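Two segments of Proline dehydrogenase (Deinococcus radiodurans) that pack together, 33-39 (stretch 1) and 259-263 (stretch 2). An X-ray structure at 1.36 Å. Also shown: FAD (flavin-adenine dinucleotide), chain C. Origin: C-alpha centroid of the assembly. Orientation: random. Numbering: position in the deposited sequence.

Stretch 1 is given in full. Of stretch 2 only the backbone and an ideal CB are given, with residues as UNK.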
# COMPACT_ATOMS: atom_id res chain seq x y z
N ALA A 33 -2.46 -8.14 -17.99
CA ALA A 33 -2.72 -7.73 -16.60
C ALA A 33 -2.21 -8.71 -15.55
O ALA A 33 -1.88 -8.30 -14.43
CB ALA A 33 -4.18 -7.45 -16.40
N GLU A 34 -2.14 -9.99 -15.90
CA GLU A 34 -1.71 -11.02 -14.97
C GLU A 34 -0.26 -10.87 -14.55
O GLU A 34 0.14 -11.41 -13.51
CB GLU A 34 -1.90 -12.39 -15.57
CG GLU A 34 -3.26 -12.98 -15.36
CD GLU A 34 -3.33 -14.40 -15.90
OE1 GLU A 34 -2.94 -14.59 -17.07
OE2 GLU A 34 -3.73 -15.32 -15.14
N ARG A 35 0.52 -10.10 -15.28
CA ARG A 35 1.82 -9.75 -14.73
C ARG A 35 1.73 -9.01 -13.39
O ARG A 35 2.57 -9.22 -12.47
CB ARG A 35 2.60 -8.89 -15.72
CG ARG A 35 3.86 -8.35 -15.08
CD ARG A 35 4.71 -7.68 -16.10
NE ARG A 35 5.83 -7.00 -15.45
CZ ARG A 35 6.58 -6.08 -16.04
NH1 ARG A 35 6.32 -5.72 -17.30
NH2 ARG A 35 7.59 -5.51 -15.37
N PHE A 36 0.71 -8.15 -13.29
CA PHE A 36 0.57 -7.19 -12.19
C PHE A 36 -0.49 -7.59 -11.17
O PHE A 36 -0.55 -7.00 -10.09
CB PHE A 36 0.20 -5.82 -12.77
CG PHE A 36 1.21 -5.29 -13.71
CD1 PHE A 36 2.40 -4.72 -13.26
CD2 PHE A 36 0.92 -5.27 -15.08
CE1 PHE A 36 3.33 -4.19 -14.17
CE2 PHE A 36 1.85 -4.73 -15.97
CZ PHE A 36 3.06 -4.19 -15.51
N VAL A 37 -1.39 -8.51 -11.53
CA VAL A 37 -2.59 -8.81 -10.72
C VAL A 37 -2.59 -10.30 -10.47
O VAL A 37 -2.43 -11.06 -11.44
CB VAL A 37 -3.88 -8.38 -11.48
CG1 VAL A 37 -5.14 -8.77 -10.72
CG2 VAL A 37 -3.83 -6.85 -11.81
N ALA A 38 -2.73 -10.74 -9.21
CA ALA A 38 -2.57 -12.17 -8.94
C ALA A 38 -3.64 -13.05 -9.64
O ALA A 38 -3.35 -14.19 -10.06
CB ALA A 38 -2.45 -12.44 -7.42
N GLY A 39 -4.82 -12.51 -9.80
CA GLY A 39 -5.97 -13.26 -10.26
C GLY A 39 -7.19 -12.52 -9.77
O GLY A 39 -7.09 -11.42 -9.23
N UNK A 259 5.74 -3.59 -6.08
CA UNK A 259 4.49 -4.09 -6.63
C UNK A 259 4.69 -5.48 -7.24
O UNK A 259 5.75 -5.74 -7.87
CB UNK A 259 3.94 -3.12 -7.68
N UNK A 260 3.68 -6.32 -7.10
CA UNK A 260 3.71 -7.66 -7.73
C UNK A 260 4.12 -7.54 -9.20
O UNK A 260 3.54 -6.72 -9.96
CB UNK A 260 2.35 -8.34 -7.62
N UNK A 261 5.12 -8.34 -9.61
CA UNK A 261 5.51 -8.39 -11.02
C UNK A 261 6.57 -7.42 -11.44
O UNK A 261 7.00 -7.47 -12.60
CB UNK A 261 4.28 -8.15 -11.90
N UNK A 262 6.99 -6.50 -10.56
CA UNK A 262 7.94 -5.46 -10.95
C UNK A 262 9.26 -5.64 -10.22
O UNK A 262 9.31 -5.67 -8.97
CB UNK A 262 7.37 -4.07 -10.67
N UNK A 263 10.32 -5.86 -10.99
CA UNK A 263 11.67 -6.13 -10.44
C UNK A 263 11.69 -7.31 -9.48
O UNK A 263 12.22 -7.23 -8.36
CB UNK A 263 12.20 -4.89 -9.72
PA FAD C . 9.97 5.09 -11.02
O1A FAD C . 10.99 6.23 -10.96
O2A FAD C . 8.65 5.38 -11.61
O5B FAD C . 10.46 3.85 -11.71
C5B FAD C . 11.69 3.27 -11.33
C4B FAD C . 12.03 2.02 -12.13
O4B FAD C . 11.23 0.97 -11.64
C3B FAD C . 11.69 2.11 -13.57
O3B FAD C . 12.65 2.77 -14.38
C2B FAD C . 11.51 0.67 -13.90
O2B FAD C . 12.74 -0.02 -13.96
C1B FAD C . 10.75 0.20 -12.70
N9A FAD C . 9.30 0.37 -12.81
C8A FAD C . 8.49 1.13 -11.98
N7A FAD C . 7.21 1.07 -12.35
C5A FAD C . 7.15 0.20 -13.43
C6A FAD C . 6.12 -0.25 -14.24
N6A FAD C . 4.77 0.13 -14.02
N1A FAD C . 6.43 -1.09 -15.25
C2A FAD C . 7.70 -1.49 -15.48
N3A FAD C . 8.73 -1.08 -14.74
C4A FAD C . 8.47 -0.26 -13.73
N1 FAD C . 1.63 5.67 -4.70
C2 FAD C . 0.55 6.31 -4.17
O2 FAD C . 0.28 7.51 -4.64
N3 FAD C . -0.22 5.77 -3.18
C4 FAD C . 0.05 4.52 -2.65
O4 FAD C . -0.74 3.99 -1.69
C4X FAD C . 1.19 3.78 -3.19
N5 FAD C . 1.51 2.53 -2.71
C5X FAD C . 2.62 1.91 -3.24
C6 FAD C . 2.98 0.64 -2.77
C7 FAD C . 4.14 -0.00 -3.27
C7M FAD C . 4.54 -1.38 -2.76
C8 FAD C . 4.92 0.66 -4.26
C8M FAD C . 6.16 0.02 -4.82
C9 FAD C . 4.53 1.91 -4.75
C9A FAD C . 3.41 2.54 -4.24
N10 FAD C . 3.07 3.82 -4.73
C10 FAD C . 1.95 4.43 -4.22
C1' FAD C . 3.87 4.52 -5.72
C2' FAD C . 3.41 4.46 -7.14
O2' FAD C . 2.77 3.20 -7.30
C3' FAD C . 4.76 4.83 -7.80
O3' FAD C . 4.89 6.18 -8.16
C4' FAD C . 5.26 3.97 -8.89
O4' FAD C . 5.37 2.71 -8.32
C5' FAD C . 6.61 4.49 -9.34
O5' FAD C . 7.54 3.45 -9.30
P FAD C . 8.97 3.60 -8.63
O1P FAD C . 9.09 4.23 -7.21
O2P FAD C . 9.62 2.22 -8.93
O3P FAD C . 9.84 4.55 -9.60

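Position 259 opens a type II beta turn that runs to 262, closed by a hydrogen bond from N of 262 to O of 259 (3.1 Å). Its CA-to-CB bond points toward stretch 1, yet no atom of that stretch lies within 5.5 Å of the ideal CB. The flavin methyls of FAD lie to one side, C8M about 4.8 Å from the ideal CB of 259, and an apolar side chain of moderate length would suit this space. The residue is Leu 259, whose CD2 comes 3.5 Å from FAD C7.

At 260 the CA-to-CB bond runs sideways, and the ideal CB lies 4.0 Å from Phe 36 O. Beyond it stretches the backbone of residues 34 to 38, with carbonyl oxygens and the small methyl of Ala 38. A long, flat side chain with a polar tip could lie along this surface; an aromatic residue fits well, though a long flexible chain could also follow the path. The deposited residue is Tyr 260. Its ring edge meets the Phe 36 to Val 37 peptide, CD2 standing 3.5 Å from Phe 36 C and 3.8 Å from Val 37 N, while CE2 is 4.4 Å from Ala 38 CB. Tyr 260 OH lies 3.1 Å from the O of water 1, which donates to Glu 34 O at 2.7 Å. Water 2 ties the backbones together, donating to Tyr 260 O (2.8 Å) and Phe 36 O (2.7 Å).

Position 261 allows the least choice. Its phi/psi of 90/-7 would jam a CB against the preceding carbonyl oxygen, and that ideal CB, pointing toward stretch 1, would sit 2.1 Å from Arg 35 O, a clash. Both call for glycine, and Gly 261 it is. Its CA approaches Arg 35 O to 3.4 Å in a CA-H...O contact. Its own O accepts a nearly straight hydrogen bond from Arg 35 NE (3.1 Å, 164°) and a weak one from Arg 35 NH2 (3.4 Å).

At 262 the CB again points sideways, 5.3 Å from Phe 36 CE1, with the adenine of FAD beyond. An apolar, preferably branched side chain could serve both neighbors. Ile 262 does so: CG1 packs against the edge of the Phe 36 ring (CE1, 3.8 Å), and CG2 lies 3.7 Å from FAD C4A.

At 263 the CA-to-CB bond points away from stretch 1, which sets no condition. The left-handed backbone (phi/psi 55/50) favors glycine, asparagine or aspartate and disfavors beta-branched residues, though other side chains unbranched at CB are tolerated. Arg 263 occupies this N-cap position before a helix.

Stretch 2 259-263: LYGIR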
# COMPACT_ATOMS: atom_id res chain seq x y z
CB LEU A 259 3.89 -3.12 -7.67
CG LEU A 259 3.62 -1.67 -7.18
CD1 LEU A 259 3.02 -0.83 -8.36
CD2 LEU A 259 2.68 -1.67 -6.01
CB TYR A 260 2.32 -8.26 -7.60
CG TYR A 260 2.14 -9.66 -8.14
CD1 TYR A 260 2.76 -10.80 -7.58
CD2 TYR A 260 1.29 -9.87 -9.24
CE1 TYR A 260 2.47 -12.11 -8.10
CE2 TYR A 260 1.06 -11.10 -9.75
CZ TYR A 260 1.63 -12.19 -9.21
OH TYR A 260 1.33 -13.39 -9.83
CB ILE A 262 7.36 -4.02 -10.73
CG1 ILE A 262 6.00 -3.86 -11.42
CG2 ILE A 262 8.38 -2.95 -11.23
CD1 ILE A 262 5.35 -2.45 -11.33
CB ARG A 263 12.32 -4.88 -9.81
CG ARG A 263 12.60 -3.71 -10.84
CD ARG A 263 13.45 -4.12 -12.05
NE ARG A 263 14.71 -4.77 -11.71
CZ ARG A 263 15.87 -4.13 -11.50
NH1 ARG A 263 15.90 -2.79 -11.56
NH2 ARG A 263 16.99 -4.81 -11.26
O HOH W 1 -0.85 -13.47 -11.99
O HOH W 2 1.33 -5.09 -9.49
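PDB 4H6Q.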